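Erythrocyte membrane protein 1 (Plasmodium falciparum, PDB 2XU0) probably binds host cell surface receptors as a parasite adhesin, here represented by its N-terminal segment and first Duffy-binding-like domain, which is involved in rosetting. Local coordinates at residues Asp156-Val161 with Glu254-Ile259; Lys166-Tyr171 with Ala193-Asp198; Lys335-Asp340 with Cys370-Asp375; Ser12-Glu17 with Asn438-His443. The protein carries 10 engineered substitutions. One frame throughout, in Å; residues are numbered along the deposited sequence.

Contact 1 (Asp156-Val161 with Glu254-Ile259)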
# COMPACT_ATOMS: atom_id res chain seq x y z
N ASP A 156 27.70 -5.35 8.24
CA ASP A 156 27.67 -3.89 8.16
C ASP A 156 26.39 -3.41 7.49
O ASP A 156 25.81 -2.44 7.93
CB ASP A 156 28.90 -3.32 7.40
CG ASP A 156 30.25 -3.63 8.03
OD1 ASP A 156 30.32 -3.74 9.28
OD2 ASP A 156 31.24 -3.75 7.28
N LEU A 157 25.95 -4.11 6.44
CA LEU A 157 24.73 -3.79 5.71
C LEU A 157 23.50 -4.03 6.58
O LEU A 157 22.65 -3.14 6.70
CB LEU A 157 24.64 -4.62 4.42
CG LEU A 157 23.37 -4.40 3.57
CD1 LEU A 157 23.31 -2.99 3.02
CD2 LEU A 157 23.30 -5.43 2.47
N LEU A 158 23.43 -5.20 7.26
CA LEU A 158 22.31 -5.51 8.14
C LEU A 158 22.10 -4.42 9.16
O LEU A 158 20.96 -3.98 9.34
CB LEU A 158 22.47 -6.89 8.83
CG LEU A 158 21.29 -7.28 9.75
CD1 LEU A 158 20.06 -7.65 8.96
CD2 LEU A 158 21.67 -8.35 10.70
N GLY A 159 23.20 -3.94 9.76
CA GLY A 159 23.19 -2.86 10.75
C GLY A 159 22.42 -1.66 10.24
O GLY A 159 21.43 -1.27 10.86
N ASN A 160 22.80 -1.15 9.06
CA ASN A 160 22.12 -0.04 8.39
C ASN A 160 20.64 -0.29 8.10
O ASN A 160 19.80 0.56 8.39
CB ASN A 160 22.85 0.34 7.10
CG ASN A 160 24.21 0.94 7.37
OD1 ASN A 160 25.23 0.26 7.35
ND2 ASN A 160 24.23 2.22 7.68
N VAL A 161 20.32 -1.49 7.57
CA VAL A 161 18.95 -1.90 7.24
C VAL A 161 18.07 -2.01 8.48
O VAL A 161 16.91 -1.61 8.45
CB VAL A 161 18.91 -3.15 6.30
CG1 VAL A 161 17.45 -3.57 6.00
CG2 VAL A 161 19.66 -2.88 4.99
N GLU A 254 18.89 -11.08 -3.44
CA GLU A 254 17.67 -11.86 -3.18
C GLU A 254 17.87 -12.76 -1.97
O GLU A 254 16.96 -12.89 -1.14
CB GLU A 254 17.40 -12.82 -4.36
CG GLU A 254 16.63 -12.21 -5.50
CD GLU A 254 16.55 -13.07 -6.75
OE1 GLU A 254 16.10 -12.53 -7.79
OE2 GLU A 254 16.93 -14.27 -6.70
N ASP A 255 19.02 -13.50 -1.95
CA ASP A 255 19.35 -14.44 -0.88
C ASP A 255 19.71 -13.69 0.37
O ASP A 255 19.28 -14.08 1.44
CB ASP A 255 20.49 -15.37 -1.31
CG ASP A 255 20.03 -16.38 -2.34
OD1 ASP A 255 18.83 -16.35 -2.72
OD2 ASP A 255 20.84 -17.25 -2.72
N TRP A 256 20.42 -12.56 0.23
CA TRP A 256 20.70 -11.75 1.40
C TRP A 256 19.38 -11.36 2.06
O TRP A 256 19.26 -11.51 3.27
CB TRP A 256 21.53 -10.50 1.04
CG TRP A 256 22.06 -9.81 2.26
CD1 TRP A 256 23.23 -10.08 2.91
CD2 TRP A 256 21.38 -8.82 3.05
NE1 TRP A 256 23.35 -9.28 4.02
CE2 TRP A 256 22.23 -8.50 4.14
CE3 TRP A 256 20.14 -8.16 2.95
CZ2 TRP A 256 21.89 -7.55 5.11
CZ3 TRP A 256 19.81 -7.20 3.89
CH2 TRP A 256 20.67 -6.92 4.97
N TRP A 257 18.38 -10.90 1.27
CA TRP A 257 17.09 -10.50 1.83
C TRP A 257 16.44 -11.66 2.55
O TRP A 257 16.08 -11.56 3.72
CB TRP A 257 16.15 -9.93 0.75
CG TRP A 257 14.80 -9.57 1.32
CD1 TRP A 257 13.67 -10.33 1.27
CD2 TRP A 257 14.53 -8.52 2.27
NE1 TRP A 257 12.66 -9.75 2.00
CE2 TRP A 257 13.18 -8.67 2.68
CE3 TRP A 257 15.29 -7.45 2.78
CZ2 TRP A 257 12.56 -7.75 3.52
CZ3 TRP A 257 14.67 -6.53 3.61
CH2 TRP A 257 13.33 -6.69 3.99
N THR A 258 16.28 -12.77 1.83
CA THR A 258 15.67 -13.99 2.33
C THR A 258 16.30 -14.45 3.63
O THR A 258 15.57 -14.83 4.55
CB THR A 258 15.71 -15.05 1.24
OG1 THR A 258 14.97 -14.53 0.13
CG2 THR A 258 15.09 -16.38 1.68
N ILE A 259 17.64 -14.38 3.72
CA ILE A 259 18.39 -14.81 4.89
C ILE A 259 18.20 -13.89 6.09
O ILE A 259 18.04 -14.38 7.21
CB ILE A 259 19.88 -15.08 4.53
CG1 ILE A 259 20.01 -16.41 3.73
CG2 ILE A 259 20.78 -15.12 5.78
CD1 ILE A 259 21.20 -16.41 2.70
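In the helical core of the Duffy-binding-like domain, Trp256 of helix 249-268 reaches across to Leu157, Leu158 and Val161 of helix 154-175. The short helical segments cross at -62° with their axes 12.1 Å apart, so the backbones stay well separated and the indole bridges the distance between them. Its CG lies anti to the backbone N (chi1 -168°), which sends the six-membered ring out toward the partner helix. Leu157 comes over one face: CD2 sits 3.7 Å from the centroid of that ring and 13° off its normal, a CH-pi contact placed almost squarely over the centre. Leu158 works at the rim instead. Its backbone N is 3.5 Å from Trp256 CZ2, near the ring plane, and its CB lies 3.8 Å from the same CZ2, so the ring edge abuts the turn of helix itself. Val161 is the slacker partner, with CG2 4.2 Å from Trp256 CH2. All four touching residues are buried, and no hydrogen bond joins the segments. Around them, Phe225 of helix 216-231 meets the Trp256 ring edge-to-face and also touches Leu157, while Val203 of helix 186-204 packs on both Val161 and Trp256, so four helices converge here.

Contact 2 (Lys166-Tyr171 with Ala193-Asp198); sequences KYEGNY and ARSFAD
The carboxylate of Glu168 is the flat group that meets Ser195, and it does so through one oxygen, joining helices 154-175 and 186-204 of the Duffy binding domain. Ser195 OG donates to Glu168 OE2 at 2.8 Å, coming from the anti side and lying 28° out of the carboxylate plane. The other oxygen, OE1, turns to partners beyond the two segments: a salt bridge from Arg104, the stronger polar partner, and the backbone N of Cys139. A second flat group, the Tyr167 ring, stays clear of residues 193-198 and has Lys166 NZ above one face, offset toward the rim. Glu168 leaves its helix with CG anti to the backbone N and then bends at chi2 (57°), which swings the carboxylate alongside the serine. The bend also lays Glu168 CG 3.8 Å from Ser195 CB, the apolar part of a small contact between segments whose nearest CA atoms, those of Glu168 and Ser195, are 7.6 Å apart. Ser195 OG is further bonded to Arg134 NH1, so the hydroxyl links an arginine to the glutamate. Both touching side chains are buried; with a hydroxyl donor on one oxygen and an arginine and a backbone N-H on the other, the carboxylate is probably kept ionised and fixed in its rotation.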
# COMPACT_ATOMS: atom_id res chain seq x y z
N LYS A 166 13.78 0.07 12.07
CA LYS A 166 13.40 0.68 13.35
C LYS A 166 12.69 2.03 13.15
O LYS A 166 11.54 2.22 13.60
CB LYS A 166 14.65 0.84 14.25
CG LYS A 166 14.40 1.67 15.53
CD LYS A 166 15.71 2.21 16.12
CE LYS A 166 15.52 3.10 17.33
NZ LYS A 166 14.94 4.43 17.00
N TYR A 167 13.34 2.93 12.39
CA TYR A 167 12.78 4.27 12.16
C TYR A 167 11.56 4.30 11.33
O TYR A 167 10.58 4.95 11.73
CB TYR A 167 13.85 5.24 11.66
CG TYR A 167 14.74 5.72 12.79
CD1 TYR A 167 15.92 5.05 13.10
CD2 TYR A 167 14.36 6.78 13.61
CE1 TYR A 167 16.76 5.49 14.12
CE2 TYR A 167 15.18 7.22 14.65
CZ TYR A 167 16.38 6.58 14.90
OH TYR A 167 17.20 7.00 15.92
N GLU A 168 11.54 3.52 10.22
CA GLU A 168 10.35 3.43 9.36
C GLU A 168 9.13 2.95 10.17
O GLU A 168 8.05 3.54 10.09
CB GLU A 168 10.62 2.49 8.14
CG GLU A 168 9.42 2.29 7.22
CD GLU A 168 8.78 3.52 6.61
OE1 GLU A 168 9.48 4.55 6.45
OE2 GLU A 168 7.59 3.43 6.22
N GLY A 169 9.34 1.88 10.96
CA GLY A 169 8.34 1.31 11.85
C GLY A 169 7.85 2.33 12.86
O GLY A 169 6.64 2.48 13.08
N ASN A 170 8.81 3.09 13.46
CA ASN A 170 8.45 4.14 14.40
C ASN A 170 7.57 5.17 13.76
O ASN A 170 6.52 5.50 14.32
CB ASN A 170 9.69 4.77 15.04
CG ASN A 170 9.57 4.81 16.54
OD1 ASN A 170 8.58 5.30 17.10
ND2 ASN A 170 10.54 4.21 17.21
N TYR A 171 7.89 5.61 12.51
CA TYR A 171 7.01 6.58 11.85
C TYR A 171 5.64 5.97 11.66
O TYR A 171 4.65 6.60 12.02
CB TYR A 171 7.56 7.13 10.50
CG TYR A 171 6.45 7.89 9.78
CD1 TYR A 171 6.18 9.22 10.09
CD2 TYR A 171 5.56 7.23 8.94
CE1 TYR A 171 5.07 9.88 9.56
CE2 TYR A 171 4.43 7.86 8.44
CZ TYR A 171 4.21 9.20 8.72
OH TYR A 171 3.11 9.84 8.20
N ALA A 193 3.73 -4.29 7.11
CA ALA A 193 4.02 -5.36 6.11
C ALA A 193 4.25 -4.72 4.72
O ALA A 193 5.10 -5.16 3.95
CB ALA A 193 2.87 -6.33 6.06
N ARG A 194 3.54 -3.62 4.44
CA ARG A 194 3.69 -2.91 3.17
C ARG A 194 5.03 -2.23 3.06
O ARG A 194 5.63 -2.27 1.99
CB ARG A 194 2.55 -1.93 2.94
CG ARG A 194 1.25 -2.63 2.70
CD ARG A 194 0.21 -1.57 2.57
NE ARG A 194 -1.07 -2.13 2.18
CZ ARG A 194 -2.23 -1.68 2.65
NH1 ARG A 194 -2.25 -0.69 3.53
NH2 ARG A 194 -3.36 -2.22 2.24
N SER A 195 5.54 -1.63 4.17
CA SER A 195 6.85 -0.99 4.21
C SER A 195 7.94 -2.03 4.18
O SER A 195 8.95 -1.83 3.52
CB SER A 195 6.98 -0.09 5.45
OG SER A 195 6.31 1.13 5.18
N PHE A 196 7.76 -3.13 4.92
CA PHE A 196 8.69 -4.27 4.96
C PHE A 196 8.93 -4.76 3.54
O PHE A 196 10.08 -5.02 3.14
CB PHE A 196 8.06 -5.41 5.76
CG PHE A 196 8.87 -6.68 5.88
CD1 PHE A 196 10.09 -6.69 6.55
CD2 PHE A 196 8.34 -7.89 5.45
CE1 PHE A 196 10.77 -7.90 6.77
CE2 PHE A 196 9.03 -9.10 5.65
CZ PHE A 196 10.25 -9.09 6.28
N ALA A 197 7.83 -4.89 2.78
CA ALA A 197 7.88 -5.33 1.36
C ALA A 197 8.63 -4.31 0.45
O ALA A 197 9.46 -4.72 -0.36
CB ALA A 197 6.48 -5.59 0.85
N ASP A 198 8.39 -3.00 0.65
CA ASP A 198 9.10 -1.97 -0.11
C ASP A 198 10.60 -1.97 0.23
O ASP A 198 11.43 -1.84 -0.67
CB ASP A 198 8.47 -0.57 0.10
CG ASP A 198 7.19 -0.30 -0.68
OD1 ASP A 198 6.93 -1.02 -1.67
OD2 ASP A 198 6.45 0.63 -0.31

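Contact 3 (Lys335-Asp340 with Cys370-Asp375); sequences KKECRD and CPRCQD
Cys338 and Cys373 form a disulfide that pins the end of helix 311-338 to the start of the long helix 371-407, within the C-terminal subdomain of the Duffy-binding-like fold. This is the tight part of the contact. The sulfurs, Cys338 SG and Cys373 SG, are 2.0 Å apart with a positive chi3 of 99°, and the CA atoms of the two cysteines lie only 4.7 Å from each other. The half-cystines are set differently: Cys338 SG stands anti to its carbonyl carbon, whereas Cys373 SG is anti to its backbone N. Both residues are buried, and Cys347, which is itself disulfide-bonded to Cys370, lies against Cys373 and pairs through its backbone with Cys338. Two disulfides, Cys338-Cys373 and Cys347-Cys370, therefore lie side by side here.

Toward solvent the grip weakens. Exposed Arg372 reaches Glu337 through NE, which makes a weak hydrogen bond of 3.4 Å to Glu337 OE1, bent to 147° at the hydrogen and part of a salt bridge. OE1 lies at the edge of the guanidinium, near its plane, yet the carboxylate and guanidinium planes are turned 65° apart, a single-point contact of one oxygen on one nitrogen and not a two-pronged pairing. Between these two zones, Glu337 O sits 3.3 Å from Cys373 CB.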
# COMPACT_ATOMS: atom_id res chain seq x y z
N LYS A 335 -21.25 15.49 3.37
CA LYS A 335 -22.52 15.35 4.04
C LYS A 335 -22.75 16.48 5.07
O LYS A 335 -23.83 17.07 5.06
CB LYS A 335 -22.69 13.96 4.68
CG LYS A 335 -24.15 13.67 5.04
CD LYS A 335 -24.37 12.36 5.78
CE LYS A 335 -25.85 12.17 5.98
NZ LYS A 335 -26.21 10.79 6.42
N LYS A 336 -21.74 16.83 5.90
CA LYS A 336 -21.92 17.92 6.88
C LYS A 336 -22.22 19.30 6.27
O LYS A 336 -22.89 20.10 6.91
CB LYS A 336 -20.84 17.95 7.97
CG LYS A 336 -19.51 18.59 7.57
CD LYS A 336 -18.56 18.72 8.77
CE LYS A 336 -18.72 20.01 9.55
NZ LYS A 336 -17.75 20.08 10.68
N GLU A 337 -21.78 19.54 5.03
CA GLU A 337 -22.04 20.79 4.30
C GLU A 337 -23.29 20.71 3.41
O GLU A 337 -23.73 21.76 2.93
CB GLU A 337 -20.81 21.18 3.44
CG GLU A 337 -19.50 21.29 4.20
CD GLU A 337 -19.49 22.20 5.41
OE1 GLU A 337 -19.90 23.38 5.27
OE2 GLU A 337 -19.06 21.75 6.50
N CYS A 338 -23.83 19.50 3.15
CA CYS A 338 -24.96 19.30 2.22
C CYS A 338 -26.26 18.83 2.82
O CYS A 338 -27.32 19.20 2.31
CB CYS A 338 -24.54 18.40 1.06
SG CYS A 338 -23.21 19.08 0.05
N ARG A 339 -26.19 17.90 3.77
CA ARG A 339 -27.37 17.26 4.34
C ARG A 339 -27.24 17.11 5.84
O ARG A 339 -26.29 16.48 6.34
CB ARG A 339 -27.61 15.89 3.68
CG ARG A 339 -29.09 15.51 3.52
CD ARG A 339 -29.45 15.41 2.05
NE ARG A 339 -29.67 14.02 1.61
CZ ARG A 339 -29.58 13.61 0.35
NH1 ARG A 339 -29.24 14.46 -0.62
NH2 ARG A 339 -29.80 12.34 0.04
N ASP A 340 -28.20 17.69 6.55
CA ASP A 340 -28.40 17.61 8.00
C ASP A 340 -29.93 17.71 8.18
O ASP A 340 -30.47 18.81 8.34
CB ASP A 340 -27.63 18.71 8.76
CG ASP A 340 -27.48 18.47 10.26
OD1 ASP A 340 -28.41 17.89 10.87
OD2 ASP A 340 -26.44 18.89 10.82
N CYS A 370 -26.27 26.78 1.74
CA CYS A 370 -26.09 25.87 0.59
C CYS A 370 -24.96 26.15 -0.40
O CYS A 370 -24.36 25.17 -0.84
CB CYS A 370 -27.40 25.52 -0.08
SG CYS A 370 -28.56 24.66 1.02
N PRO A 371 -24.52 27.42 -0.66
CA PRO A 371 -23.30 27.61 -1.48
C PRO A 371 -22.10 26.82 -0.95
O PRO A 371 -21.30 26.39 -1.77
CB PRO A 371 -23.06 29.13 -1.42
CG PRO A 371 -24.43 29.71 -1.19
CD PRO A 371 -25.08 28.73 -0.24
N ARG A 372 -22.00 26.56 0.38
CA ARG A 372 -20.94 25.75 0.99
C ARG A 372 -21.00 24.27 0.53
O ARG A 372 -19.96 23.60 0.49
CB ARG A 372 -20.97 25.81 2.52
CG ARG A 372 -20.76 27.19 3.12
CD ARG A 372 -20.33 27.13 4.58
NE ARG A 372 -21.33 26.51 5.46
CZ ARG A 372 -22.34 27.16 6.04
NH1 ARG A 372 -22.53 28.45 5.80
NH2 ARG A 372 -23.18 26.51 6.84
N CYS A 373 -22.22 23.75 0.23
CA CYS A 373 -22.42 22.40 -0.31
C CYS A 373 -21.79 22.38 -1.69
O CYS A 373 -21.01 21.48 -1.97
CB CYS A 373 -23.89 21.99 -0.37
SG CYS A 373 -24.18 20.39 -1.17
N GLN A 374 -22.08 23.41 -2.52
CA GLN A 374 -21.50 23.59 -3.85
C GLN A 374 -19.95 23.53 -3.79
O GLN A 374 -19.36 22.75 -4.52
CB GLN A 374 -22.00 24.89 -4.50
CG GLN A 374 -21.53 25.08 -5.95
CD GLN A 374 -22.05 26.34 -6.59
OE1 GLN A 374 -22.57 26.31 -7.69
NE2 GLN A 374 -21.89 27.49 -5.93
N ASP A 375 -19.33 24.30 -2.87
CA ASP A 375 -17.87 24.35 -2.68
C ASP A 375 -17.26 22.99 -2.27
O ASP A 375 -16.17 22.65 -2.74
CB ASP A 375 -17.49 25.45 -1.67
CG ASP A 375 -18.06 26.83 -1.97
OD1 ASP A 375 -18.26 27.15 -3.17
OD2 ASP A 375 -18.32 27.58 -1.00

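Contact 4 (Ser12-Glu17 with Asn438-His443)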
# COMPACT_ATOMS: atom_id res chain seq x y z
N SER A 12 -16.19 -6.89 13.91
CA SER A 12 -14.73 -6.77 13.82
C SER A 12 -14.28 -6.65 12.36
O SER A 12 -14.46 -7.61 11.60
CB SER A 12 -14.04 -7.96 14.49
OG SER A 12 -12.65 -7.95 14.23
N PRO A 13 -13.69 -5.50 11.92
CA PRO A 13 -13.23 -5.41 10.52
C PRO A 13 -12.11 -6.41 10.21
O PRO A 13 -12.09 -6.98 9.12
CB PRO A 13 -12.79 -3.96 10.37
CG PRO A 13 -12.48 -3.52 11.76
CD PRO A 13 -13.39 -4.27 12.67
N THR A 14 -11.23 -6.67 11.19
CA THR A 14 -10.13 -7.62 11.04
C THR A 14 -10.63 -9.03 10.71
O THR A 14 -10.18 -9.62 9.73
CB THR A 14 -9.26 -7.65 12.30
OG1 THR A 14 -8.90 -6.33 12.66
CG2 THR A 14 -7.99 -8.43 12.09
N LEU A 15 -11.55 -9.56 11.51
CA LEU A 15 -12.07 -10.92 11.38
C LEU A 15 -13.00 -11.09 10.20
O LEU A 15 -13.11 -12.20 9.68
CB LEU A 15 -12.82 -11.28 12.67
CG LEU A 15 -12.09 -11.96 13.84
CD1 LEU A 15 -10.58 -11.75 13.86
CD2 LEU A 15 -12.73 -11.58 15.15
N SER A 16 -13.73 -10.03 9.84
CA SER A 16 -14.68 -10.09 8.75
C SER A 16 -14.10 -9.85 7.36
O SER A 16 -14.78 -10.11 6.37
CB SER A 16 -15.90 -9.22 9.04
OG SER A 16 -15.59 -7.84 8.95
N GLU A 17 -12.81 -9.41 7.27
CA GLU A 17 -12.15 -9.19 5.98
C GLU A 17 -12.26 -10.46 5.13
O GLU A 17 -11.92 -11.55 5.60
CB GLU A 17 -10.67 -8.81 6.18
CG GLU A 17 -9.92 -8.66 4.85
CD GLU A 17 -8.45 -8.27 4.90
OE1 GLU A 17 -7.99 -7.78 5.96
OE2 GLU A 17 -7.76 -8.44 3.87
N ASN A 438 -13.17 -6.55 -2.67
CA ASN A 438 -13.22 -7.39 -1.47
C ASN A 438 -12.33 -6.95 -0.35
O ASN A 438 -12.31 -7.64 0.66
CB ASN A 438 -12.89 -8.83 -1.83
CG ASN A 438 -13.92 -9.50 -2.68
OD1 ASN A 438 -15.10 -9.18 -2.62
ND2 ASN A 438 -13.48 -10.47 -3.48
N GLY A 439 -11.56 -5.88 -0.52
CA GLY A 439 -10.63 -5.41 0.50
C GLY A 439 -11.30 -5.00 1.80
O GLY A 439 -12.48 -4.69 1.81
N LYS A 440 -10.54 -5.00 2.90
CA LYS A 440 -11.08 -4.61 4.22
C LYS A 440 -11.91 -3.29 4.15
O LYS A 440 -13.10 -3.27 4.49
CB LYS A 440 -9.94 -4.51 5.25
CG LYS A 440 -10.40 -4.37 6.70
CD LYS A 440 -9.24 -4.06 7.65
CE LYS A 440 -8.69 -5.30 8.32
NZ LYS A 440 -7.68 -4.98 9.37
N HIS A 441 -11.28 -2.22 3.65
CA HIS A 441 -11.90 -0.90 3.56
C HIS A 441 -12.91 -0.85 2.44
O HIS A 441 -14.01 -0.35 2.64
CB HIS A 441 -10.83 0.19 3.39
CG HIS A 441 -9.98 0.39 4.60
ND1 HIS A 441 -10.46 1.08 5.70
CD2 HIS A 441 -8.72 -0.01 4.85
CE1 HIS A 441 -9.48 1.06 6.59
NE2 HIS A 441 -8.41 0.44 6.12
N CYS A 442 -12.58 -1.42 1.26
CA CYS A 442 -13.51 -1.39 0.12
C CYS A 442 -14.81 -2.16 0.25
O CYS A 442 -15.84 -1.70 -0.25
CB CYS A 442 -12.78 -1.71 -1.18
SG CYS A 442 -11.46 -0.52 -1.59
N HIS A 443 -14.78 -3.34 0.89
CA HIS A 443 -15.97 -4.18 1.02
C HIS A 443 -16.97 -3.69 2.05
O HIS A 443 -18.16 -3.99 1.94
CB HIS A 443 -15.57 -5.63 1.28
CG HIS A 443 -16.61 -6.64 0.92
ND1 HIS A 443 -17.10 -7.54 1.85
CD2 HIS A 443 -17.20 -6.88 -0.28
CE1 HIS A 443 -17.98 -8.29 1.20
NE2 HIS A 443 -18.07 -7.93 -0.09
O HOH W 1 -7.94 -6.00 2.70
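Pro13, exposed to solvent, meets Lys440: its CB is 4.4 Å from Lys440 CG, and its carbonyl, Pro13 O, lies 3.9 Å from Lys440 CE, so the proline leans on the aliphatic run of the lysine. Just ahead of it, Ser12 O takes two bonds from Ser16, one from N and one from OG, which arrive from opposite faces of the carbonyl plane and tie up the first turn of the short helix 13-16. Thr14 comes next, and its side chain lies beside the lysine, pointing the same way; OG1 stands 3.8 Å from Lys440 NZ. Ala186 of helix 186-204 touches both of these side chains. The helix belongs to the N-terminal part of the construct, and here the start of the chain folds back onto the C-terminal subdomain of the Duffy-binding-like domain, where Cys442 in the facing segment is disulfide-bonded to Cys324 of helix 311-338. At Glu17 the chain leaves helical geometry. Its side chain runs out extended, with CG anti to the backbone N (chi1 176°), and crosses the lysine at about a right angle. Glu17 OE1 comes within 3.5 Å of Lys440 CE, but Lys440 NZ is 4.4 Å from that oxygen, beyond a salt bridge; OE1 pairs instead with Arg23, while OE2 accepts from Ser21 OG. A water links the two segments, accepting from Lys440 N at 2.8 Å and donating weakly to Glu17 OE2 at 2.7 Å.

Overall arrangement
From the N terminus, contact 4 opens first, at residues 12-17, and closes last, at 438-443, so the other three are nested inside its loop and the chain's beginning is tied to the C-terminal subdomain. Contact 1 then joins helix 154-175 to helix 249-268, and contact 2, nested within it, joins the same first helix to helix 186-204; their centres lie about 15 Å apart and they touch through Trp257 and Phe196. Contact 3 follows in series, linking helix 311-338 to helix 371-407, with its centre about 53 Å from that of contact 1 on the opposite side of the chain's centre. Contact 4 comes within about 6 Å of contact 2, nearest atoms.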